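Local coordinates for McyG protein (Microcystis aeruginosa PCC 7806, PDB 4R0M) that probably activates a phenyl-bearing acid substrate as its acyl-adenylate and passes it to the adjoining peptidyl carrier domain during microcystin synthesis, at residues N31-I37 with A241-V247; N198-M202 with V231-I235; E216-M222 with V268-P274; P256-L260 with L280-Q284. One frame throughout, in Å; residues are numbered along the deposited sequence.

Contact 1 (N31-I37 with A241-V247); sequences NHGITYI and ACDQIHV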
# COMPACT_ATOMS: atom_id res chain seq x y z
N ASN A 31 7.22 6.55 -28.19
CA ASN A 31 8.48 6.62 -27.49
C ASN A 31 8.44 5.83 -26.17
O ASN A 31 9.35 5.12 -25.82
CB ASN A 31 8.91 8.09 -27.21
CG ASN A 31 9.36 8.90 -28.44
OD1 ASN A 31 9.75 8.36 -29.42
ND2 ASN A 31 9.42 10.17 -28.31
N HIS A 32 7.35 5.99 -25.44
CA HIS A 32 7.24 5.58 -24.05
C HIS A 32 6.24 4.48 -23.82
O HIS A 32 5.44 4.15 -24.70
CB HIS A 32 6.91 6.78 -23.18
CG HIS A 32 7.87 7.94 -23.34
ND1 HIS A 32 9.09 7.95 -22.77
CD2 HIS A 32 7.76 9.13 -24.06
CE1 HIS A 32 9.72 9.09 -23.09
NE2 HIS A 32 8.91 9.81 -23.88
N GLY A 33 6.29 3.90 -22.62
CA GLY A 33 5.40 2.81 -22.24
C GLY A 33 5.84 2.13 -20.96
O GLY A 33 6.48 2.74 -20.09
N ILE A 34 5.49 0.85 -20.84
CA ILE A 34 5.77 0.08 -19.64
C ILE A 34 6.96 -0.85 -19.84
O ILE A 34 7.00 -1.64 -20.79
CB ILE A 34 4.53 -0.72 -19.18
CG1 ILE A 34 3.31 0.20 -19.09
CG2 ILE A 34 4.80 -1.39 -17.84
CD1 ILE A 34 1.99 -0.52 -19.01
N THR A 35 7.92 -0.75 -18.92
CA THR A 35 9.03 -1.68 -18.83
C THR A 35 8.76 -2.64 -17.67
O THR A 35 8.68 -2.22 -16.52
CB THR A 35 10.37 -0.95 -18.61
OG1 THR A 35 10.58 0.00 -19.66
CG2 THR A 35 11.54 -1.94 -18.58
N TYR A 36 8.61 -3.92 -18.00
CA TYR A 36 8.42 -4.96 -16.99
C TYR A 36 9.75 -5.62 -16.66
O TYR A 36 10.41 -6.17 -17.55
CB TYR A 36 7.45 -6.04 -17.49
CG TYR A 36 6.09 -5.55 -17.91
CD1 TYR A 36 5.08 -5.32 -16.97
CD2 TYR A 36 5.79 -5.34 -19.26
CE1 TYR A 36 3.82 -4.89 -17.36
CE2 TYR A 36 4.53 -4.90 -19.66
CZ TYR A 36 3.55 -4.68 -18.71
OH TYR A 36 2.31 -4.25 -19.10
N ILE A 37 10.13 -5.57 -15.39
CA ILE A 37 11.27 -6.34 -14.91
C ILE A 37 10.76 -7.71 -14.48
O ILE A 37 9.82 -7.81 -13.70
CB ILE A 37 12.00 -5.65 -13.73
CG1 ILE A 37 12.30 -4.17 -14.04
CG2 ILE A 37 13.26 -6.41 -13.34
CD1 ILE A 37 13.23 -3.92 -15.21
N ALA A 241 2.02 10.26 -19.95
CA ALA A 241 2.63 9.59 -21.10
C ALA A 241 4.14 9.38 -20.90
O ALA A 241 4.92 9.39 -21.86
CB ALA A 241 2.34 10.33 -22.40
N CYS A 242 4.55 9.20 -19.65
CA CYS A 242 5.96 9.01 -19.31
C CYS A 242 6.29 7.52 -19.19
O CYS A 242 5.39 6.68 -19.18
CB CYS A 242 6.31 9.75 -18.02
SG CYS A 242 5.70 8.98 -16.50
N ASP A 243 7.58 7.21 -19.11
CA ASP A 243 8.02 5.83 -18.90
C ASP A 243 7.68 5.34 -17.49
O ASP A 243 7.88 6.06 -16.51
CB ASP A 243 9.53 5.70 -19.15
CG ASP A 243 9.87 5.52 -20.61
OD1 ASP A 243 9.09 4.86 -21.34
OD2 ASP A 243 10.93 6.01 -21.04
N GLN A 244 7.15 4.12 -17.41
CA GLN A 244 6.87 3.48 -16.13
C GLN A 244 7.47 2.08 -16.04
O GLN A 244 7.44 1.31 -17.01
CB GLN A 244 5.37 3.47 -15.79
CG GLN A 244 4.49 2.64 -16.71
CD GLN A 244 3.04 2.62 -16.25
OE1 GLN A 244 2.65 1.83 -15.39
NE2 GLN A 244 2.22 3.49 -16.85
N ILE A 245 8.03 1.77 -14.88
CA ILE A 245 8.69 0.49 -14.64
C ILE A 245 8.01 -0.24 -13.49
O ILE A 245 7.65 0.37 -12.48
CB ILE A 245 10.19 0.69 -14.33
CG1 ILE A 245 10.84 1.61 -15.38
CG2 ILE A 245 10.92 -0.64 -14.28
CD1 ILE A 245 12.10 2.29 -14.92
N HIS A 246 7.82 -1.55 -13.66
CA HIS A 246 7.22 -2.39 -12.63
C HIS A 246 8.06 -3.59 -12.33
O HIS A 246 8.37 -4.40 -13.22
CB HIS A 246 5.80 -2.78 -13.02
CG HIS A 246 4.84 -1.61 -13.02
ND1 HIS A 246 4.24 -1.17 -11.90
CD2 HIS A 246 4.41 -0.78 -14.05
CE1 HIS A 246 3.46 -0.12 -12.19
NE2 HIS A 246 3.56 0.12 -13.51
N VAL A 247 8.45 -3.71 -11.06
CA VAL A 247 9.32 -4.77 -10.58
C VAL A 247 8.54 -5.62 -9.57
O VAL A 247 7.80 -5.06 -8.75
CB VAL A 247 10.57 -4.19 -9.88
CG1 VAL A 247 11.66 -5.24 -9.72
CG2 VAL A 247 11.12 -2.99 -10.65

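Contact 2 (N198-M202 with V231-I235); sequences NILSM and VFLGI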
# COMPACT_ATOMS: atom_id res chain seq x y z
N ASN A 198 -12.55 10.50 -9.96
CA ASN A 198 -11.77 10.32 -8.74
C ASN A 198 -10.28 10.18 -9.05
O ASN A 198 -9.45 10.93 -8.53
CB ASN A 198 -12.23 9.07 -7.95
CG ASN A 198 -13.55 9.27 -7.21
OD1 ASN A 198 -14.33 8.33 -7.07
ND2 ASN A 198 -13.80 10.49 -6.73
N ILE A 199 -9.96 9.21 -9.90
CA ILE A 199 -8.58 8.86 -10.24
C ILE A 199 -7.85 10.00 -10.95
O ILE A 199 -6.75 10.38 -10.55
CB ILE A 199 -8.54 7.55 -11.08
CG1 ILE A 199 -9.07 6.38 -10.26
CG2 ILE A 199 -7.12 7.27 -11.56
CD1 ILE A 199 -9.57 5.20 -11.08
N LEU A 200 -8.48 10.55 -11.98
CA LEU A 200 -7.86 11.59 -12.80
C LEU A 200 -7.77 12.95 -12.10
O LEU A 200 -6.94 13.78 -12.47
CB LEU A 200 -8.53 11.70 -14.17
CG LEU A 200 -8.40 10.41 -14.99
CD1 LEU A 200 -9.18 10.50 -16.29
CD2 LEU A 200 -6.93 10.07 -15.26
N SER A 201 -8.60 13.14 -11.08
CA SER A 201 -8.51 14.32 -10.23
C SER A 201 -7.33 14.23 -9.25
O SER A 201 -6.77 15.25 -8.85
CB SER A 201 -9.82 14.53 -9.47
OG SER A 201 -10.88 14.84 -10.36
N MSE A 202 -6.90 13.03 -8.90
CA MSE A 202 -5.72 12.84 -8.11
C MSE A 202 -4.55 13.05 -9.00
O MSE A 202 -3.63 13.74 -8.63
CB MSE A 202 -5.75 11.44 -7.50
CG MSE A 202 -4.50 11.04 -6.72
SE MSE A 202 -3.00 10.45 -7.79
CE MSE A 202 -1.58 10.50 -6.54
N VAL A 231 -2.53 3.49 -9.41
CA VAL A 231 -2.82 4.89 -9.69
C VAL A 231 -1.56 5.75 -9.75
O VAL A 231 -1.19 6.21 -10.84
CB VAL A 231 -3.85 5.46 -8.69
CG1 VAL A 231 -4.33 6.83 -9.13
CG2 VAL A 231 -5.05 4.53 -8.56
N PHE A 232 -0.90 5.95 -8.61
CA PHE A 232 0.27 6.84 -8.52
C PHE A 232 1.43 6.43 -9.44
O PHE A 232 2.07 7.29 -10.04
CB PHE A 232 0.74 6.97 -7.07
CG PHE A 232 2.01 7.78 -6.90
CD1 PHE A 232 2.09 9.09 -7.37
CD2 PHE A 232 3.11 7.23 -6.24
CE1 PHE A 232 3.26 9.83 -7.21
CE2 PHE A 232 4.27 7.97 -6.08
CZ PHE A 232 4.35 9.27 -6.56
N LEU A 233 1.68 5.13 -9.55
CA LEU A 233 2.78 4.64 -10.38
C LEU A 233 2.29 3.78 -11.54
O LEU A 233 3.03 2.96 -12.08
CB LEU A 233 3.81 3.89 -9.52
CG LEU A 233 4.48 4.72 -8.42
CD1 LEU A 233 5.31 3.83 -7.51
CD2 LEU A 233 5.32 5.85 -8.98
N GLY A 234 1.03 3.98 -11.92
CA GLY A 234 0.43 3.31 -13.06
C GLY A 234 -0.28 4.31 -13.95
O GLY A 234 0.27 4.80 -14.93
N ILE A 235 -1.52 4.63 -13.57
CA ILE A 235 -2.38 5.53 -14.33
C ILE A 235 -1.81 6.95 -14.47
O ILE A 235 -1.97 7.58 -15.51
CB ILE A 235 -3.81 5.56 -13.74
CG1 ILE A 235 -4.49 4.20 -13.92
CG2 ILE A 235 -4.65 6.67 -14.38
CD1 ILE A 235 -5.61 3.93 -12.95

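Contact 3 (E216-M222 with V268-P274); sequences EVTLNWM and VSISWSP. With FA5 (adenosine-5'-[phenylalaninyl-phosphate]), chain C.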
# COMPACT_ATOMS: atom_id res chain seq x y z
N GLU A 216 9.35 12.17 -17.04
CA GLU A 216 9.53 11.42 -15.79
C GLU A 216 9.74 9.94 -16.05
O GLU A 216 9.29 9.40 -17.07
CB GLU A 216 8.33 11.60 -14.84
CG GLU A 216 7.96 13.03 -14.47
CD GLU A 216 9.05 13.77 -13.70
OE1 GLU A 216 10.02 13.13 -13.26
OE2 GLU A 216 8.91 15.01 -13.54
N VAL A 217 10.44 9.29 -15.13
CA VAL A 217 10.57 7.84 -15.15
C VAL A 217 10.16 7.31 -13.77
O VAL A 217 10.84 7.55 -12.77
CB VAL A 217 12.02 7.39 -15.48
CG1 VAL A 217 12.12 5.87 -15.49
CG2 VAL A 217 12.46 7.96 -16.83
N THR A 218 9.01 6.63 -13.73
CA THR A 218 8.50 6.06 -12.49
C THR A 218 8.91 4.61 -12.35
O THR A 218 9.00 3.88 -13.35
CB THR A 218 6.96 6.16 -12.39
OG1 THR A 218 6.35 5.36 -13.41
CG2 THR A 218 6.49 7.61 -12.53
N LEU A 219 9.17 4.19 -11.11
CA LEU A 219 9.46 2.79 -10.81
C LEU A 219 8.64 2.31 -9.61
O LEU A 219 8.71 2.89 -8.52
CB LEU A 219 10.96 2.57 -10.56
CG LEU A 219 11.46 1.15 -10.25
CD1 LEU A 219 12.87 0.93 -10.78
CD2 LEU A 219 11.41 0.85 -8.75
N ASN A 220 7.87 1.25 -9.83
CA ASN A 220 7.09 0.62 -8.78
C ASN A 220 7.59 -0.80 -8.51
O ASN A 220 7.89 -1.55 -9.44
CB ASN A 220 5.61 0.57 -9.16
CG ASN A 220 4.78 -0.23 -8.16
OD1 ASN A 220 4.63 0.17 -7.01
ND2 ASN A 220 4.25 -1.36 -8.61
N TRP A 221 7.67 -1.15 -7.23
CA TRP A 221 7.97 -2.53 -6.86
C TRP A 221 6.99 -3.09 -5.85
O TRP A 221 7.23 -4.14 -5.26
CB TRP A 221 9.42 -2.68 -6.40
CG TRP A 221 9.78 -1.93 -5.15
CD1 TRP A 221 10.02 -0.56 -5.02
CD2 TRP A 221 9.99 -2.48 -3.81
NE1 TRP A 221 10.33 -0.24 -3.72
CE2 TRP A 221 10.34 -1.34 -2.95
CE3 TRP A 221 9.91 -3.76 -3.25
CZ2 TRP A 221 10.60 -1.50 -1.59
CZ3 TRP A 221 10.18 -3.90 -1.88
CH2 TRP A 221 10.51 -2.80 -1.07
N MSE A 222 5.87 -2.44 -5.67
CA MSE A 222 4.79 -2.93 -4.84
C MSE A 222 3.87 -3.74 -5.66
O MSE A 222 3.84 -3.55 -6.83
CB MSE A 222 4.00 -1.78 -4.28
CG MSE A 222 4.73 -0.95 -3.23
SE MSE A 222 5.38 -1.79 -1.61
CE MSE A 222 7.22 -1.83 -2.06
N VAL A 268 15.72 6.72 -12.83
CA VAL A 268 14.39 6.85 -12.26
C VAL A 268 14.26 8.16 -11.47
O VAL A 268 15.14 8.51 -10.69
CB VAL A 268 14.05 5.63 -11.38
CG1 VAL A 268 12.75 5.83 -10.61
CG2 VAL A 268 13.99 4.37 -12.23
N SER A 269 13.16 8.86 -11.70
CA SER A 269 12.92 10.17 -11.07
C SER A 269 11.84 10.13 -9.99
O SER A 269 11.82 10.99 -9.10
CB SER A 269 12.56 11.21 -12.13
OG SER A 269 11.39 10.82 -12.85
N ILE A 270 10.95 9.15 -10.08
CA ILE A 270 9.83 9.00 -9.13
C ILE A 270 9.72 7.54 -8.69
O ILE A 270 9.64 6.64 -9.53
CB ILE A 270 8.48 9.44 -9.75
CG1 ILE A 270 8.54 10.89 -10.26
CG2 ILE A 270 7.35 9.27 -8.75
CD1 ILE A 270 7.38 11.27 -11.16
N SER A 271 9.73 7.32 -7.38
CA SER A 271 9.54 5.98 -6.82
C SER A 271 8.89 6.04 -5.44
O SER A 271 8.66 7.13 -4.91
CB SER A 271 10.87 5.21 -6.77
OG SER A 271 10.62 3.81 -6.71
N TRP A 272 8.60 4.87 -4.87
CA TRP A 272 7.85 4.78 -3.62
C TRP A 272 8.02 3.46 -2.91
O TRP A 272 8.15 2.40 -3.54
CB TRP A 272 6.37 5.07 -3.87
CG TRP A 272 5.41 4.50 -2.86
CD1 TRP A 272 5.30 4.81 -1.50
CD2 TRP A 272 4.37 3.48 -3.10
NE1 TRP A 272 4.30 4.08 -0.91
CE2 TRP A 272 3.71 3.27 -1.80
CE3 TRP A 272 3.95 2.76 -4.20
CZ2 TRP A 272 2.67 2.36 -1.66
CZ3 TRP A 272 2.90 1.85 -4.04
CH2 TRP A 272 2.27 1.66 -2.80
N SER A 273 8.04 3.53 -1.58
CA SER A 273 7.91 2.36 -0.70
C SER A 273 7.41 2.82 0.68
O SER A 273 7.52 4.00 1.01
CB SER A 273 9.24 1.63 -0.56
OG SER A 273 10.06 2.23 0.43
N PRO A 274 6.86 1.89 1.48
CA PRO A 274 6.53 2.24 2.86
C PRO A 274 7.79 2.36 3.71
O PRO A 274 8.89 2.01 3.25
CB PRO A 274 5.68 1.05 3.35
CG PRO A 274 5.29 0.32 2.11
CD PRO A 274 6.42 0.52 1.16
C FA5 C . -2.34 2.65 1.52
O FA5 C . -1.59 2.03 2.26
CA FA5 C . -1.92 3.99 0.96
N FA5 C . -1.49 4.74 2.11
CB FA5 C . -0.75 3.87 -0.03
CG FA5 C . -0.10 5.14 -0.58
CD1 FA5 C . -0.26 6.41 -0.01
CD2 FA5 C . 0.71 5.04 -1.72
CE1 FA5 C . 0.36 7.53 -0.57
CE2 FA5 C . 1.35 6.15 -2.28
CZ FA5 C . 1.17 7.41 -1.70
P FA5 C . -4.62 1.40 2.33
OP1 FA5 C . -4.29 -0.06 2.44
OP2 FA5 C . -6.04 1.80 2.02
OP3 FA5 C . -3.65 2.07 1.21
O5' FA5 C . -4.19 2.06 3.74
C5' FA5 C . -4.42 3.44 4.04
C4' FA5 C . -3.97 3.68 5.47
O4' FA5 C . -2.55 3.52 5.63
C3' FA5 C . -4.24 5.10 5.94
O3' FA5 C . -5.59 5.27 6.37
C2' FA5 C . -3.26 5.25 7.08
O2' FA5 C . -3.79 4.67 8.28
C1' FA5 C . -2.08 4.42 6.64
N9 FA5 C . -1.04 5.33 6.09
C8 FA5 C . -0.79 5.53 4.78
N7 FA5 C . 0.22 6.42 4.60
C5 FA5 C . 0.63 6.81 5.82
C6 FA5 C . 1.67 7.73 6.35
N6 FA5 C . 2.48 8.43 5.53
N1 FA5 C . 1.77 7.85 7.70
C2 FA5 C . 0.97 7.16 8.54
N3 FA5 C . 0.02 6.30 8.12
C4 FA5 C . -0.20 6.09 6.79

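Contact 4 (P256-L260 with L280-Q284); sequences PLQWL and LINQQ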
# COMPACT_ATOMS: atom_id res chain seq x y z
N PRO A 256 17.56 -6.03 -1.40
CA PRO A 256 17.10 -4.63 -1.29
C PRO A 256 17.86 -3.62 -2.15
O PRO A 256 17.27 -2.64 -2.61
CB PRO A 256 17.29 -4.32 0.19
CG PRO A 256 17.10 -5.64 0.86
CD PRO A 256 17.72 -6.64 -0.07
N LEU A 257 19.15 -3.86 -2.37
CA LEU A 257 20.00 -2.93 -3.12
C LEU A 257 19.68 -2.89 -4.62
O LEU A 257 20.08 -1.95 -5.31
CB LEU A 257 21.48 -3.23 -2.89
CG LEU A 257 22.05 -2.92 -1.49
CD1 LEU A 257 23.56 -3.15 -1.47
CD2 LEU A 257 21.72 -1.50 -1.05
N GLN A 258 18.97 -3.90 -5.11
CA GLN A 258 18.51 -3.92 -6.50
C GLN A 258 17.59 -2.75 -6.83
O GLN A 258 17.52 -2.31 -7.98
CB GLN A 258 17.81 -5.25 -6.83
CG GLN A 258 18.76 -6.35 -7.28
CD GLN A 258 19.54 -5.97 -8.52
OE1 GLN A 258 20.76 -5.78 -8.47
NE2 GLN A 258 18.85 -5.83 -9.64
N TRP A 259 16.90 -2.24 -5.82
CA TRP A 259 16.08 -1.04 -5.95
C TRP A 259 16.93 0.15 -6.32
O TRP A 259 16.56 0.92 -7.20
CB TRP A 259 15.31 -0.78 -4.66
CG TRP A 259 14.30 0.35 -4.73
CD1 TRP A 259 13.68 0.86 -5.87
CD2 TRP A 259 13.73 1.11 -3.61
NE1 TRP A 259 12.81 1.87 -5.54
CE2 TRP A 259 12.79 2.07 -4.21
CE3 TRP A 259 13.91 1.11 -2.23
CZ2 TRP A 259 12.07 2.97 -3.43
CZ3 TRP A 259 13.18 2.02 -1.47
CH2 TRP A 259 12.28 2.93 -2.05
N LEU A 260 18.07 0.28 -5.64
CA LEU A 260 19.03 1.35 -5.91
C LEU A 260 19.70 1.17 -7.27
O LEU A 260 19.97 2.14 -7.98
CB LEU A 260 20.08 1.41 -4.80
CG LEU A 260 19.89 2.33 -3.59
CD1 LEU A 260 18.45 2.37 -3.07
CD2 LEU A 260 20.85 1.94 -2.48
N LEU A 280 15.07 -1.36 5.56
CA LEU A 280 15.75 -2.48 4.90
C LEU A 280 17.01 -2.04 4.15
O LEU A 280 17.99 -2.78 4.08
CB LEU A 280 14.81 -3.21 3.93
CG LEU A 280 13.65 -4.05 4.46
CD1 LEU A 280 12.75 -4.47 3.31
CD2 LEU A 280 14.14 -5.27 5.23
N ILE A 281 16.96 -0.83 3.59
CA ILE A 281 18.13 -0.22 2.95
C ILE A 281 19.16 0.16 4.00
O ILE A 281 20.35 -0.11 3.84
CB ILE A 281 17.74 1.00 2.08
CG1 ILE A 281 16.85 0.58 0.90
CG2 ILE A 281 18.98 1.77 1.62
CD1 ILE A 281 17.53 -0.27 -0.16
N ASN A 282 18.69 0.78 5.09
CA ASN A 282 19.54 1.13 6.23
C ASN A 282 20.31 -0.07 6.80
O ASN A 282 21.43 0.08 7.27
CB ASN A 282 18.73 1.82 7.33
CG ASN A 282 18.17 3.16 6.90
OD1 ASN A 282 18.48 3.67 5.82
ND2 ASN A 282 17.33 3.75 7.74
N GLN A 283 19.70 -1.25 6.73
CA GLN A 283 20.35 -2.51 7.14
C GLN A 283 21.57 -2.84 6.28
O GLN A 283 22.46 -3.57 6.71
CB GLN A 283 19.36 -3.68 7.10
CG GLN A 283 18.19 -3.58 8.07
CD GLN A 283 18.60 -3.76 9.51
OE1 GLN A 283 18.75 -2.79 10.25
NE2 GLN A 283 18.80 -5.02 9.92
N GLN A 284 21.59 -2.29 5.07
CA GLN A 284 22.67 -2.54 4.11
C GLN A 284 23.77 -1.47 4.17
O GLN A 284 24.57 -1.35 3.25
CB GLN A 284 22.11 -2.64 2.69
CG GLN A 284 21.02 -3.69 2.51
CD GLN A 284 21.57 -5.10 2.39
OE1 GLN A 284 22.50 -5.36 1.62
NE2 GLN A 284 21.00 -6.03 3.15

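Contact 1 (N31-I37 with A241-V247)
Two parallel strands, 33-37 and 243-246, lie side by side near one end of the large mixed sheet of the adenylation domain, their axes 4.8 Å apart and 22° from parallel. His-32 opens the pairing just ahead of its strand: its ND1 donates to Asp-243 OD2 (3.2 Å), while its CB rests against Ala-241 O (3.5 Å). Gly-33 N gives a hydrogen bond to the other carboxylate oxygen, Asp-243 OD1 (3.2 Å), so one aspartate holds two successive residues. The ladder proper begins as Gly-33 O accepts from Gln-244 N (3.1 Å). Ile-34 lays CG1 on Gln-244 CG (3.6 Å), on the face of Tyr-36 and His-246, where Ile-34 and Tyr-36 pack on helix 80-93 and Gln-244 on helix 227-240. Thr-35, facing the other way with Ile-245, uses both backbone polar atoms: its N donates to Gln-244 O (2.8 Å) and its O accepts from His-246 N (3.1 Å). Tyr-36 pairs with His-246 but sends its hydroxyl to Gln-46 of the antiparallel neighbour strand 43-47. Ile-37 closes the ladder, its N bonding to His-246 O (3.0 Å) and its CG1 lying 3.8 Å from both Ile-245 CG2 and Val-247 CG2.

Contact 2 (N198-M202 with V231-I235)
The short segments of helices 196-210 and 227-240 cross almost at right angles, at 94° between their N-to-C directions (signed crossing angle -94°), with the axes 10.7 Å apart at closest approach. Residues 198-202 form a helical turn, whereas 231-235 includes a wider pi-type turn; Gly-234 N also makes a weak hydrogen bond to Val-231 O (3.3 Å). The backbones come nearest at Ile-199 and Val-231, whose CA atoms are 7.0 Å apart. Ile-199 sits centrally: its CG2 touches Val-231 CG1 at 3.7 Å and Ile-235 CG2 at 3.8 Å, so one methyl meets both ends of the widened turn. Leu-200 adds a looser touch, CD2 to Ile-235 CG2 (4.2 Å), and also touches Val-22 of helix 19-27. On the next turn Met-202, present as selenomethionine, extends across the crossing; its SE lies 4.1 Å from Val-231 CG1 and its CE 4.0 Å from Phe-232 CD1. The Phe-232 ring also meets Trp-345 and comes within about 4 Å of the bound phenylalanyl-adenylate, so helix 227-240 reaches the ligand pocket through this side chain. Every touching residue is buried. With no hydrogen bond joining the two segments, the crossing depends on the shape fit of branched and flexible apolar side chains.

Contact 3 (E216-M222 with V268-P274)
Ser-269 makes the tightest polar link, its OG donating to Glu-216 OE1 (2.7 Å) and accepting from Val-217 N (2.9 Å), at the start of two neighbouring parallel strands, 217-220 and 270-273, in the central sheet of the adenylation domain. Glu-216 has a second partner, a salt bridge from OE2 to Lys-299. Val-217 O takes two hydrogen bonds, from Ser-269 N (2.9 Å) and Ile-270 N (3.1 Å); the register slips here by one residue, Val-217 lying nearest Val-268 but Thr-218 nearest Ile-270. Leu-219 N then bonds to Ile-270 O (3.0 Å), and Ser-271 OG donates to Leu-219 O (2.8 Å). Beyond this the strands splay. An Asx turn, Met-222 N to Asn-220 OD1 (3.2 Å), turns the backbone after strand 217-220. Apolar packing flanks the ladder: Leu-219 CB meets Val-268 CG1 at 3.7 Å, and the SE of Met-222, a selenomethionine, meets Pro-274 CD at 3.8 Å. Trp-272, held through NE1 by Ala-304 O, is a wall of the ligand pocket. Met-222 CG makes a CH-pi contact with one face of its indole, 3.8 Å from the six-membered ring centroid; over the opposite face lies the ligand's phenyl, FA5 CD2 being 3.3 Å from Trp-272 CZ2.

Contact 4 (P256-L260 with L280-Q284)
Leu-280, near the end of helix 275-282, contributes mainly backbone: its carbonyl O lies 4.2 Å from Pro-256 CB, while its side chain also packs on Leu-253 of helix 249-254. Ile-281 is the centre of the contact. Its CD1 comes within 3.4 Å of Pro-256 O and 4.1 Å of Pro-256 CB, and reaches Leu-260 CD1 at 4.0 Å and, more loosely, Leu-257 CD2 at 4.5 Å; CG1 of the same residue stands 4.3 Å from Trp-259 CE3. Its side chain lies among Pro-256, Leu-257, Trp-259 and Leu-260, at the beginning of helix 258-265. That helix belongs to a beta-alpha-beta crossover, which carries the chain from strand 243-246 past strand 217-220 to strand 270-273; helix 275-282 follows directly, so the contact packs two consecutive helical connections of the sheet against each other. Phe-316 of helix 310-320 also touches Ile-281. Gln-284 N bonds to Ile-281 O (2.8 Å), which keeps Gln-284 beside 256-260. Gln-284 packs with CB 3.9 Å from Leu-257 CD2 and CG 4.4 Å from Pro-256 CB, and its OE1 is 3.9 Å from Leu-257 CD1.

How the contacts relate
From the N terminus, residues 31-37 wait longest for their partner: contact 1 closes only at 241-247, and contact 2 (198-202 with 231-235) opens and closes within that span. Contact 3 starts at 216-222, before contact 2 has closed, and ends at 268-274, beyond contact 1, so it crosses both. Contact 4 opens at 256-260, crosses contact 3 and closes at 280-284, in series with contacts 1 and 2. Strands 243-246 and 217-220 are neighbours, so contacts 1 and 3 join four successive strands of one sheet. Helix 227-240 of contact 2 packs on the sheet face carrying Ile-270, while Trp-259 of contact 4 meets Leu-219 and Ser-271 on the other.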